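Local coordinates for protein methyl transferase from Methanosarcina acetivorans (Methanosarcina acetivorans, PDB 6MRO) that probably transfers methyl groups from S-adenosyl-L-methionine to an acceptor substrate, and also binds calcium ions, at residues Y7-P11 / C41-E45; I15-A21 / V174-L179; E30-G34 / L50-D56; I67-K71 / N82-G86. The protein carries 1 engineered substitution. The contacts are given in a common frame with arbitrary orientation. Where two conformers were deposited one is given. Numbering follows the deposited sequence.

Interaction 1 of 4, residues Y7-P11 / C41-E45; sequences YKGTP and CGRGE. With SAH (S-adenosyl-L-homocysteine), chain B.
The glycine-rich loop of a Rossmann-like methyltransferase, between strand 35-39 and helix 45-51, meets the N-terminal loop 7-11 over bound S-adenosyl-L-homocysteine. Cys41 to Gly44 form a type II' beta turn, closed by Gly44 N to Cys41 O at 3.2 Å, with Gly42 at phi 59°, psi -142°; Gly44 is the N-cap residue of the helix. Tyr7 has just left helix 2-6, its CA 8.8 Å from that of Gly42. Polar contacts centre on Arg43, extended as m, t, t: NH2 donates to Gly9 O at 2.8 Å and NH1 weakly to Tyr7 O at 3.0 Å, while Asp14 and Asp69 form salt bridges with the same guanidinium. The edge of the Tyr7 ring meets one face of the Arg43 guanidinium, CD2 3.6 Å from Arg43 NH2. An ideal CB on Gly42 would clash with the ligand, whose CA lies 3.6 Å from Cys41 O. Tyr7, chi1 m, reaches past Gly42 CA, 3.5 Å from its OH, and that hydroxyl donates to ligand O3' at 2.6 Å.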
loop_
_atom_site.group_PDB
_atom_site.type_symbol
_atom_site.label_atom_id
_atom_site.label_comp_id
_atom_site.label_asym_id
_atom_site.label_seq_id
_atom_site.Cartn_x
_atom_site.Cartn_y
_atom_site.Cartn_z
ATOM N N TYR A 7 -1.679 -9.088 -14.266
ATOM C CA TYR A 7 -1.852 -7.822 -14.965
ATOM C C TYR A 7 -2.054 -7.996 -16.465
ATOM O O TYR A 7 -2.063 -7.000 -17.198
ATOM C CB TYR A 7 -0.678 -6.885 -14.657
ATOM C CG TYR A 7 -0.869 -6.247 -13.290
ATOM C CD1 TYR A 7 -0.158 -6.691 -12.191
ATOM C CD2 TYR A 7 -1.817 -5.249 -13.096
ATOM C CE1 TYR A 7 -0.344 -6.131 -10.925
ATOM C CE2 TYR A 7 -2.027 -4.676 -11.824
ATOM C CZ TYR A 7 -1.283 -5.123 -10.748
ATOM O OH TYR A 7 -1.490 -4.551 -9.506
ATOM N N LYS A 8 -2.265 -9.234 -16.923
ATOM C CA LYS A 8 -2.730 -9.513 -18.284
ATOM C C LYS A 8 -4.250 -9.325 -18.337
ATOM O O LYS A 8 -5.036 -10.255 -18.528
ATOM C CB LYS A 8 -2.315 -10.915 -18.701
ATOM C CG LYS A 8 -0.823 -11.066 -18.917
ATOM C CD LYS A 8 -0.448 -12.507 -19.216
ATOM C CE LYS A 8 1.039 -12.600 -19.528
ATOM N NZ LYS A 8 1.427 -13.944 -20.020
ATOM N N GLY A 9 -4.664 -8.075 -18.163
ATOM C CA GLY A 9 -6.063 -7.756 -17.976
ATOM C C GLY A 9 -6.217 -6.805 -16.806
ATOM O O GLY A 9 -5.285 -6.065 -16.488
ATOM N N THR A 10 -7.373 -6.831 -16.145
ATOM C CA THR A 10 -7.709 -5.863 -15.104
ATOM C C THR A 10 -8.147 -6.629 -13.863
ATOM O O THR A 10 -9.319 -7.035 -13.762
ATOM C CB THR A 10 -8.813 -4.923 -15.571
ATOM O OG1 THR A 10 -8.444 -4.331 -16.823
ATOM C CG2 THR A 10 -9.052 -3.832 -14.551
ATOM N N PRO A 11 -7.252 -6.831 -12.902
ATOM C CA PRO A 11 -7.587 -7.616 -11.705
ATOM C C PRO A 11 -8.523 -6.842 -10.795
ATOM O O PRO A 11 -8.683 -5.624 -10.951
ATOM C CB PRO A 11 -6.218 -7.833 -11.039
ATOM C CG PRO A 11 -5.432 -6.616 -11.456
ATOM C CD PRO A 11 -5.860 -6.352 -12.880
ATOM N N CYS A 41 2.593 -0.771 -5.785
ATOM C CA CYS A 41 1.775 0.339 -6.244
ATOM C C CYS A 41 0.852 -0.013 -7.410
ATOM O O CYS A 41 -0.011 0.804 -7.748
ATOM C CB CYS A 41 2.663 1.511 -6.644
ATOM S SG CYS A 41 3.757 1.113 -8.054
ATOM N N GLY A 42 1.027 -1.165 -8.044
ATOM C CA GLY A 42 0.138 -1.495 -9.150
ATOM C C GLY A 42 0.204 -0.457 -10.255
ATOM O O GLY A 42 1.269 0.088 -10.565
ATOM N N ARG A 43 -0.955 -0.171 -10.862
ATOM C CA ARG A 43 -1.042 0.760 -11.984
ATOM C C ARG A 43 -1.145 2.221 -11.548
ATOM O O ARG A 43 -1.539 3.069 -12.363
ATOM C CB ARG A 43 -2.217 0.376 -12.889
ATOM C CG ARG A 43 -1.859 -0.772 -13.791
ATOM C CD ARG A 43 -3.040 -1.312 -14.585
ATOM N NE ARG A 43 -2.565 -2.190 -15.649
ATOM C CZ ARG A 43 -3.156 -3.325 -16.002
ATOM N NH1 ARG A 43 -2.654 -4.054 -17.003
ATOM N NH2 ARG A 43 -4.208 -3.774 -15.311
ATOM N N GLY A 44 -0.826 2.526 -10.281
ATOM C CA GLY A 44 -0.380 3.855 -9.893
ATOM C C GLY A 44 -1.416 4.881 -9.475
ATOM O O GLY A 44 -1.047 6.049 -9.298
ATOM N N GLU A 45 -2.685 4.497 -9.276
ATOM C CA GLU A 45 -3.705 5.496 -8.939
ATOM C C GLU A 45 -3.395 6.210 -7.620
ATOM O O GLU A 45 -3.414 7.446 -7.550
ATOM C CB GLU A 45 -5.096 4.860 -8.891
ATOM C CG GLU A 45 -5.578 4.393 -10.233
ATOM C CD GLU A 45 -5.984 5.539 -11.149
ATOM O OE1 GLU A 45 -6.058 5.292 -12.368
ATOM O OE2 GLU A 45 -6.236 6.667 -10.666
HETATM N N SAH B . -1.651 -0.960 -4.688
HETATM C CA SAH B . -2.260 -1.307 -5.986
HETATM C CB SAH B . -2.078 -2.790 -6.282
HETATM C CG SAH B . -2.540 -3.705 -5.148
HETATM S SD SAH B . -2.503 -5.461 -5.573
HETATM C C SAH B . -3.739 -0.956 -6.031
HETATM O O SAH B . -4.331 -0.573 -5.010
HETATM O OXT SAH B . -4.362 -1.067 -7.098
HETATM C "C5'" SAH B . -0.915 -5.855 -4.777
HETATM C "C4'" SAH B . 0.294 -5.433 -5.614
HETATM O "O4'" SAH B . 1.482 -5.791 -4.919
HETATM C "C3'" SAH B . 0.378 -6.062 -7.003
HETATM O "O3'" SAH B . 0.494 -5.008 -7.947
HETATM C "C2'" SAH B . 1.617 -6.944 -6.929
HETATM O "O2'" SAH B . 2.340 -7.060 -8.145
HETATM C "C1'" SAH B . 2.436 -6.254 -5.852
HETATM N N9 SAH B . 3.386 -7.107 -5.128
HETATM C C8 SAH B . 3.168 -8.350 -4.575
HETATM N N7 SAH B . 4.297 -8.742 -3.960
HETATM C C5 SAH B . 5.221 -7.759 -4.094
HETATM C C6 SAH B . 6.541 -7.632 -3.670
HETATM N N6 SAH B . 7.128 -8.602 -2.981
HETATM N N1 SAH B . 7.233 -6.490 -3.974
HETATM C C2 SAH B . 6.631 -5.471 -4.689
HETATM N N3 SAH B . 5.331 -5.597 -5.124
HETATM C C4 SAH B . 4.645 -6.723 -4.812
#

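Interaction 2 of 4, residues I15-A21 / V174-L179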
loop_
_atom_site.group_PDB
_atom_site.type_symbol
_atom_site.label_atom_id
_atom_site.label_comp_id
_atom_site.label_asym_id
_atom_site.label_seq_id
_atom_site.Cartn_x
_atom_site.Cartn_y
_atom_site.Cartn_z
ATOM N N ILE A 15 -8.828 -0.590 -9.748
ATOM C CA ILE A 15 -9.857 0.417 -9.985
ATOM C C ILE A 15 -9.260 1.632 -10.688
ATOM O O ILE A 15 -8.049 1.865 -10.673
ATOM C CB ILE A 15 -10.557 0.818 -8.674
ATOM C CG1 ILE A 15 -9.532 1.297 -7.637
ATOM C CG2 ILE A 15 -11.408 -0.339 -8.151
ATOM C CD1 ILE A 15 -10.187 1.924 -6.408
ATOM N N ASP A 16 -10.136 2.422 -11.315
ATOM C CA ASP A 16 -9.740 3.560 -12.131
ATOM C C ASP A 16 -9.666 4.856 -11.338
ATOM O O ASP A 16 -9.827 5.936 -11.914
ATOM C CB ASP A 16 -10.697 3.714 -13.326
ATOM C CG ASP A 16 -12.101 4.189 -12.933
ATOM O OD1 ASP A 16 -12.395 4.473 -11.752
ATOM O OD2 ASP A 16 -12.938 4.281 -13.851
ATOM N N HIS A 17 -9.446 4.772 -10.030
ATOM C CA HIS A 17 -9.356 5.946 -9.178
ATOM C C HIS A 17 -8.548 5.562 -7.944
ATOM O O HIS A 17 -8.334 4.373 -7.682
ATOM C CB HIS A 17 -10.757 6.467 -8.794
ATOM C CG HIS A 17 -11.655 5.435 -8.176
ATOM N ND1 HIS A 17 -12.356 4.514 -8.926
ATOM C CD2 HIS A 17 -12.006 5.215 -6.887
ATOM C CE1 HIS A 17 -13.091 3.761 -8.125
ATOM N NE2 HIS A 17 -12.893 4.159 -6.879
ATOM N N PRO A 18 -8.072 6.538 -7.174
ATOM C CA PRO A 18 -7.414 6.202 -5.907
ATOM C C PRO A 18 -8.412 5.559 -4.964
ATOM O O PRO A 18 -9.613 5.804 -5.050
ATOM C CB PRO A 18 -6.942 7.562 -5.371
ATOM C CG PRO A 18 -6.925 8.461 -6.585
ATOM C CD PRO A 18 -8.050 7.985 -7.442
ATOM N N GLN A 19 -7.904 4.725 -4.059
ATOM C CA GLN A 19 -8.773 4.160 -3.036
ATOM C C GLN A 19 -9.331 5.276 -2.153
ATOM O O GLN A 19 -8.584 6.167 -1.733
ATOM C CB GLN A 19 -8.023 3.144 -2.172
ATOM C CG GLN A 19 -7.855 1.802 -2.864
ATOM C CD GLN A 19 -9.145 1.040 -2.932
ATOM O OE1 GLN A 19 -10.129 1.404 -2.287
ATOM N NE2 GLN A 19 -9.177 0.014 -3.767
ATOM N N PRO A 20 -10.629 5.247 -1.845
ATOM C CA PRO A 20 -11.193 6.324 -1.016
ATOM C C PRO A 20 -10.515 6.466 0.331
ATOM O O PRO A 20 -10.363 7.597 0.812
ATOM C CB PRO A 20 -12.666 5.923 -0.887
ATOM C CG PRO A 20 -12.946 5.179 -2.154
ATOM C CD PRO A 20 -11.675 4.469 -2.536
ATOM N N ALA A 21 -10.070 5.365 0.943
ATOM C CA ALA A 21 -9.423 5.476 2.251
ATOM C C ALA A 21 -8.180 6.352 2.178
ATOM O O ALA A 21 -7.895 7.119 3.105
ATOM C CB ALA A 21 -9.076 4.088 2.794
ATOM N N VAL A 174 -13.032 0.959 7.336
ATOM C CA VAL A 174 -13.218 1.752 6.130
ATOM C C VAL A 174 -13.811 0.865 5.040
ATOM O O VAL A 174 -14.250 -0.262 5.299
ATOM C CB VAL A 174 -11.896 2.394 5.663
ATOM C CG1 VAL A 174 -11.371 3.401 6.695
ATOM C CG2 VAL A 174 -10.853 1.314 5.367
ATOM N N ILE A 175 -13.857 1.384 3.825
ATOM C CA ILE A 175 -14.358 0.664 2.662
ATOM C C ILE A 175 -13.207 0.488 1.681
ATOM O O ILE A 175 -12.327 1.352 1.588
ATOM C CB ILE A 175 -15.533 1.432 2.022
ATOM C CG1 ILE A 175 -16.791 1.270 2.872
ATOM C CG2 ILE A 175 -15.790 0.954 0.606
ATOM C CD1 ILE A 175 -17.098 -0.161 3.201
ATOM N N PHE A 176 -13.182 -0.650 0.989
ATOM C CA PHE A 176 -12.217 -0.918 -0.068
ATOM C C PHE A 176 -12.988 -1.011 -1.378
ATOM O O PHE A 176 -13.913 -1.823 -1.495
ATOM C CB PHE A 176 -11.440 -2.207 0.206
ATOM C CG PHE A 176 -10.374 -2.512 -0.814
ATOM C CD1 PHE A 176 -9.056 -2.180 -0.570
ATOM C CD2 PHE A 176 -10.692 -3.152 -2.005
ATOM C CE1 PHE A 176 -8.066 -2.463 -1.500
ATOM C CE2 PHE A 176 -9.712 -3.447 -2.937
ATOM C CZ PHE A 176 -8.394 -3.097 -2.684
ATOM N N ASP A 177 -12.645 -0.158 -2.345
ATOM C CA ASP A 177 -13.341 -0.202 -3.626
ATOM C C ASP A 177 -12.788 -1.345 -4.455
ATOM O O ASP A 177 -11.575 -1.575 -4.497
ATOM C CB ASP A 177 -13.198 1.115 -4.395
ATOM C CG ASP A 177 -14.170 2.178 -3.931
ATOM O OD1 ASP A 177 -15.020 1.873 -3.060
ATOM O OD2 ASP A 177 -14.080 3.319 -4.434
ATOM N N SER A 178 -13.681 -2.060 -5.126
ATOM C CA SER A 178 -13.293 -3.245 -5.870
ATOM C C SER A 178 -14.067 -3.307 -7.175
ATOM O O SER A 178 -15.174 -2.765 -7.308
ATOM C CB SER A 178 -13.537 -4.517 -5.043
ATOM O OG SER A 178 -13.355 -5.710 -5.798
ATOM N N LEU A 179 -13.487 -4.014 -8.139
ATOM C CA LEU A 179 -14.208 -4.263 -9.376
ATOM C C LEU A 179 -15.188 -5.421 -9.268
ATOM O O LEU A 179 -16.016 -5.581 -10.169
ATOM C CB LEU A 179 -13.225 -4.526 -10.512
ATOM C CG LEU A 179 -12.385 -3.314 -10.904
ATOM C CD1 LEU A 179 -11.483 -3.682 -12.062
ATOM C CD2 LEU A 179 -13.321 -2.161 -11.291
HETATM O O HOH W 1 -10.561 2.663 0.162
#
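A single glutamine side chain pairs with the backbone of one residue as a neighbouring strand would: Gln19 OE1 accepts from Asp177 N at 3.0 Å, and Gln19 NE2 donates to Asp177 O at 3.0 Å. This clamp fastens the N-terminal segment of the Rossmann-like methyltransferase to the end of 167-177, an outermost strand. With chi1 and chi2 both m, the Gln19 side chain folds back so that its amide lies beside the strand, NE2 over one face of the Phe176 ring, 3.4 Å from CZ. Along its other edge the strand pairs with strand 184-193, through backbone hydrogen bonds of Val174 and Phe176. The Asp177 side chain is held too, for His17 NE2 donates to its OD2 at 2.8 Å; His17 ND1 donates to Asp16 OD1 at 2.8 Å, so that in the conformer given both imidazole nitrogens are hydrogen-bonded. Apolar contacts lie toward the two ends, Ile15 CG2 on Leu179 CD2 at 4.1 Å and Ala21 CB on Val174 CG2 at 4.2 Å. Gln19 is also the N-cap residue of helix 20-27, and a water accepts from Ala21 N at 2.9 Å and donates to Gln19 OE1 at 2.8 Å and Ile175 O at 2.6 Å.

Interaction 3 of 4, residues E30-G34 / L50-D56; sequences EIRPG and LAKNGCD
Ile31, chi1 m and chi2 t, lays its CG2 against Leu50 CD2 at 3.6 Å and against Cys55 SG at 4.2 Å. Leu50, likewise m and t, sends its side chain from the last part of helix 45-51 toward this isoleucine, and Ile102 and Ile104 of strand 100-106 lie beneath the cluster. From Ala51 to Gly54 the chain makes a type I beta turn, and Leu50 O accepts from both Asn53 N at 3.1 Å and Cys55 N at 3.2 Å. Gly54 adopts phi 89°, psi 9°, where a CB would be jammed against the preceding carbonyl and close to Pro33 CG. The turn belongs to the beta-alpha-beta crossover of the Rossmann-like fold, between strands 35-39 and 56-61, and segment 30-34 leads into the first of these. Pro33 and Cys55 are in register, CA to CA 4.6 Å, with Pro33 CB 3.3 Å from Gly54 O. Gly34, nearly fully extended at phi -179°, psi -166°, accepts through O from Asp56 N at 2.9 Å, and Cys55 CA approaches the same Gly34 O at 3.2 Å in a CA-H...O contact. A water donates to Ile31 O at 3.0 Å and to Asn53 O at 2.8 Å.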
loop_
_atom_site.group_PDB
_atom_site.type_symbol
_atom_site.label_atom_id
_atom_site.label_comp_id
_atom_site.label_asym_id
_atom_site.label_seq_id
_atom_site.Cartn_x
_atom_site.Cartn_y
_atom_site.Cartn_z
ATOM N N GLU A 30 -3.924 14.072 7.262
ATOM C CA GLU A 30 -3.012 13.075 7.815
ATOM C C GLU A 30 -1.828 12.809 6.900
ATOM O O GLU A 30 -0.736 12.462 7.377
ATOM C CB GLU A 30 -3.761 11.771 8.063
ATOM C CG GLU A 30 -4.589 11.807 9.333
ATOM C CD GLU A 30 -5.506 10.601 9.439
ATOM O OE1 GLU A 30 -5.022 9.581 9.960
ATOM O OE2 GLU A 30 -6.695 10.674 9.018
ATOM N N ILE A 31 -2.030 12.925 5.593
ATOM C CA ILE A 31 -0.945 12.820 4.626
ATOM C C ILE A 31 -0.568 14.245 4.251
ATOM O O ILE A 31 -1.369 14.986 3.667
ATOM C CB ILE A 31 -1.338 11.978 3.406
ATOM C CG1 ILE A 31 -1.455 10.503 3.807
ATOM C CG2 ILE A 31 -0.300 12.143 2.298
ATOM C CD1 ILE A 31 -1.835 9.564 2.672
ATOM N N ARG A 32 0.632 14.648 4.655
ATOM C CA ARG A 32 1.168 15.977 4.446
ATOM C C ARG A 32 2.339 15.895 3.486
ATOM O O ARG A 32 2.956 14.836 3.358
ATOM C CB ARG A 32 1.636 16.593 5.774
ATOM C CG ARG A 32 0.557 16.683 6.830
ATOM C CD ARG A 32 1.098 17.353 8.089
ATOM N NE ARG A 32 2.084 16.520 8.774
ATOM C CZ ARG A 32 1.796 15.368 9.379
ATOM N NH1 ARG A 32 2.757 14.678 9.978
ATOM N NH2 ARG A 32 0.550 14.903 9.385
ATOM N N PRO A 33 2.664 16.977 2.778
ATOM C CA PRO A 33 3.745 16.906 1.782
ATOM C C PRO A 33 5.041 16.368 2.370
ATOM O O PRO A 33 5.490 16.795 3.441
ATOM C CB PRO A 33 3.892 18.358 1.322
ATOM C CG PRO A 33 2.509 18.931 1.503
ATOM C CD PRO A 33 2.009 18.298 2.777
ATOM N N GLY A 34 5.617 15.401 1.666
ATOM C CA GLY A 34 6.916 14.846 2.005
ATOM C C GLY A 34 7.264 13.796 0.969
ATOM O O GLY A 34 6.610 13.700 -0.076
ATOM N N LEU A 50 -1.094 11.016 -4.557
ATOM C CA LEU A 50 -0.160 11.627 -3.610
ATOM C C LEU A 50 0.706 12.667 -4.301
ATOM O O LEU A 50 0.980 13.737 -3.745
ATOM C CB LEU A 50 0.723 10.552 -2.976
ATOM C CG LEU A 50 0.043 9.698 -1.901
ATOM C CD1 LEU A 50 1.050 8.796 -1.194
ATOM C CD2 LEU A 50 -0.656 10.596 -0.917
ATOM N N ALA A 51 1.144 12.360 -5.529
ATOM C CA ALA A 51 1.954 13.291 -6.303
ATOM C C ALA A 51 1.185 14.562 -6.629
ATOM O O ALA A 51 1.756 15.658 -6.613
ATOM C CB ALA A 51 2.448 12.603 -7.582
ATOM N N LYS A 52 -0.114 14.450 -6.928
ATOM C CA LYS A 52 -0.920 15.637 -7.205
ATOM C C LYS A 52 -1.280 16.410 -5.943
ATOM O O LYS A 52 -1.888 17.480 -6.043
ATOM C CB LYS A 52 -2.207 15.260 -7.956
ATOM C CG LYS A 52 -2.059 15.215 -9.475
ATOM C CD LYS A 52 -3.417 15.245 -10.173
ATOM C CE LYS A 52 -3.335 14.660 -11.581
ATOM N NZ LYS A 52 -2.793 15.621 -12.593
ATOM N N ASN A 53 -0.929 15.899 -4.767
ATOM C CA ASN A 53 -1.169 16.583 -3.507
ATOM C C ASN A 53 0.122 16.881 -2.751
ATOM O O ASN A 53 0.171 16.821 -1.520
ATOM C CB ASN A 53 -2.140 15.778 -2.652
ATOM C CG ASN A 53 -3.551 15.874 -3.183
ATOM O OD1 ASN A 53 -4.236 16.859 -2.948
ATOM N ND2 ASN A 53 -3.963 14.888 -3.960
ATOM N N GLY A 54 1.181 17.203 -3.486
ATOM C CA GLY A 54 2.366 17.805 -2.903
ATOM C C GLY A 54 3.430 16.864 -2.387
ATOM O O GLY A 54 4.375 17.335 -1.740
ATOM N N CYS A 55 3.326 15.562 -2.646
ATOM C CA CYS A 55 4.337 14.607 -2.209
ATOM C C CYS A 55 5.320 14.294 -3.338
ATOM O O CYS A 55 4.984 14.383 -4.519
ATOM C CB CYS A 55 3.691 13.310 -1.722
ATOM S SG CYS A 55 2.766 13.486 -0.177
ATOM N N ASP A 56 6.551 13.946 -2.956
ATOM C CA ASP A 56 7.541 13.383 -3.881
ATOM C C ASP A 56 7.369 11.873 -3.847
ATOM O O ASP A 56 7.757 11.231 -2.868
ATOM C CB ASP A 56 8.964 13.741 -3.460
ATOM C CG ASP A 56 9.237 15.228 -3.489
ATOM O OD1 ASP A 56 8.631 15.944 -4.321
ATOM O OD2 ASP A 56 10.061 15.676 -2.665
HETATM O O HOH W 2 -0.440 16.378 1.153
#

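Interaction 4 of 4, residues I67-K71 / N82-G86; sequences ISDAK and NFIVG
Helix 64-76 packs on edge strand 82-85 within a beta-alpha-beta unit of the Rossmann-like fold, the helix being the crossover from strand 56-61. The short axes of 67-71 and 82-85 run nearly antiparallel at 167°, 8.2 Å apart at closest approach, and the nearest CA pair is Ile67 and Phe83 at 6.2 Å. Phe83 is the centre of the contact: with chi1 m (-80°) and chi2 -62° it turns a ring face to the helix, and Ala70 CB sits 3.5 Å from the ring centroid, 6° off the normal, in a CH-pi contact. Cys41 and Ala74 also touch this phenyl group. Ile67, m at both chi angles, directs its side chain at the strand, placing CD1 3.4 Å from Ile84 O, CG2 4.1 Å from Phe83 CB and CB 3.7 Å from Val85 CG2, with Val85 at chi1 t. Ile84 points its CA-to-CB bond away from the helix, and its side chain touches Phe95 and Ile60. Lys71, m then t throughout, passes obliquely across the strand at Phe83, with CG 3.7 Å from Phe83 CB and CE 3.3 Å from Phe83 O. Its NZ donates to a water at 2.7 Å, which donates to Phe83 O at 3.0 Å.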
loop_
_atom_site.group_PDB
_atom_site.type_symbol
_atom_site.label_atom_id
_atom_site.label_comp_id
_atom_site.label_asym_id
_atom_site.label_seq_id
_atom_site.Cartn_x
_atom_site.Cartn_y
_atom_site.Cartn_z
ATOM N N ILE A 67 3.918 -1.394 -13.634
ATOM C CA ILE A 67 4.804 -0.230 -13.613
ATOM C C ILE A 67 4.764 0.508 -14.955
ATOM O O ILE A 67 4.694 1.744 -14.996
ATOM C CB ILE A 67 6.233 -0.655 -13.216
ATOM C CG1 ILE A 67 6.276 -1.077 -11.724
ATOM C CG2 ILE A 67 7.256 0.468 -13.521
ATOM C CD1 ILE A 67 5.794 -0.003 -10.741
ATOM N N SER A 68 4.786 -0.237 -16.068
ATOM C CA SER A 68 4.727 0.401 -17.381
ATOM C C SER A 68 3.423 1.166 -17.563
ATOM O O SER A 68 3.421 2.296 -18.069
ATOM C CB SER A 68 4.888 -0.646 -18.485
ATOM O OG SER A 68 6.186 -1.206 -18.456
ATOM N N ASP A 69 2.302 0.560 -17.163
ATOM C CA ASP A 69 1.016 1.245 -17.242
ATOM C C ASP A 69 0.950 2.424 -16.278
ATOM O O ASP A 69 0.351 3.453 -16.607
ATOM C CB ASP A 69 -0.132 0.266 -16.963
ATOM C CG ASP A 69 -0.327 -0.737 -18.089
ATOM O OD1 ASP A 69 0.121 -0.467 -19.220
ATOM O OD2 ASP A 69 -0.908 -1.804 -17.832
ATOM N N ALA A 70 1.558 2.292 -15.091
ATOM C CA ALA A 70 1.580 3.391 -14.126
ATOM C C ALA A 70 2.343 4.583 -14.684
ATOM O O ALA A 70 1.895 5.732 -14.574
ATOM C CB ALA A 70 2.214 2.931 -12.802
ATOM N N LYS A 71 3.504 4.317 -15.288
ATOM C CA LYS A 71 4.311 5.376 -15.891
ATOM C C LYS A 71 3.534 6.123 -16.966
ATOM O O LYS A 71 3.524 7.358 -16.993
ATOM C CB LYS A 71 5.588 4.781 -16.479
ATOM C CG LYS A 71 6.616 4.316 -15.474
ATOM C CD LYS A 71 7.812 3.711 -16.207
ATOM C CE LYS A 71 8.998 3.487 -15.275
ATOM N NZ LYS A 71 10.037 2.654 -15.943
ATOM N N ASN A 82 8.210 8.579 -9.522
ATOM C CA ASN A 82 9.329 7.651 -9.708
ATOM C C ASN A 82 8.798 6.221 -9.574
ATOM O O ASN A 82 8.750 5.654 -8.482
ATOM C CB ASN A 82 10.424 7.970 -8.692
ATOM C CG ASN A 82 11.632 7.060 -8.793
ATOM O OD1 ASN A 82 12.083 6.707 -9.877
ATOM N ND2 ASN A 82 12.176 6.690 -7.638
ATOM N N PHE A 83 8.380 5.628 -10.696
ATOM C CA PHE A 83 7.848 4.266 -10.708
ATOM C C PHE A 83 8.969 3.286 -11.031
ATOM O O PHE A 83 9.675 3.451 -12.037
ATOM C CB PHE A 83 6.726 4.121 -11.741
ATOM C CG PHE A 83 5.391 4.642 -11.278
ATOM C CD1 PHE A 83 4.752 4.087 -10.181
ATOM C CD2 PHE A 83 4.771 5.684 -11.957
ATOM C CE1 PHE A 83 3.520 4.565 -9.762
ATOM C CE2 PHE A 83 3.547 6.162 -11.551
ATOM C CZ PHE A 83 2.918 5.603 -10.446
ATOM N N ILE A 84 9.146 2.272 -10.190
ATOM C CA ILE A 84 10.240 1.330 -10.388
ATOM C C ILE A 84 9.748 -0.093 -10.183
ATOM O O ILE A 84 8.891 -0.362 -9.332
ATOM C CB ILE A 84 11.455 1.632 -9.474
ATOM C CG1 ILE A 84 11.127 1.456 -7.996
ATOM C CG2 ILE A 84 11.992 3.037 -9.726
ATOM C CD1 ILE A 84 12.317 1.759 -7.099
ATOM N N VAL A 85 10.283 -1.001 -10.995
ATOM C CA VAL A 85 10.054 -2.427 -10.826
ATOM C C VAL A 85 10.980 -2.919 -9.728
ATOM O O VAL A 85 12.190 -2.662 -9.770
ATOM C CB VAL A 85 10.312 -3.184 -12.139
ATOM C CG1 VAL A 85 10.143 -4.679 -11.916
ATOM C CG2 VAL A 85 9.374 -2.694 -13.249
ATOM N N GLY A 86 10.433 -3.633 -8.759
ATOM C CA GLY A 86 11.252 -4.063 -7.641
ATOM C C GLY A 86 10.459 -4.867 -6.637
ATOM O O GLY A 86 9.224 -4.930 -6.677
HETATM O O HOH W 3 11.664 2.121 -13.861
#

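In the fold
From the N terminus, the loop after helix 2-6 enters interaction 1, which closes after strand 35-39. Interaction 2 starts at Ile15 and closes only at 174-179, so it crosses interaction 1 and encloses interactions 3 and 4. Interaction 3 also crosses interaction 1, while interaction 4 follows both in series. Interactions 1 and 2 touch through Thr10 on Leu179 and Glu45 on His17, and interactions 1 and 4 through the salt bridge of Arg43 with Asp69, so segment 41-45 is in contact with both. Interaction 3 stands apart from the other three, at the start of strands 35-39 and 56-61. Interactions 2 and 4 involve the outermost strands, 167-177 and 82-85, contact centres about 20 Å apart.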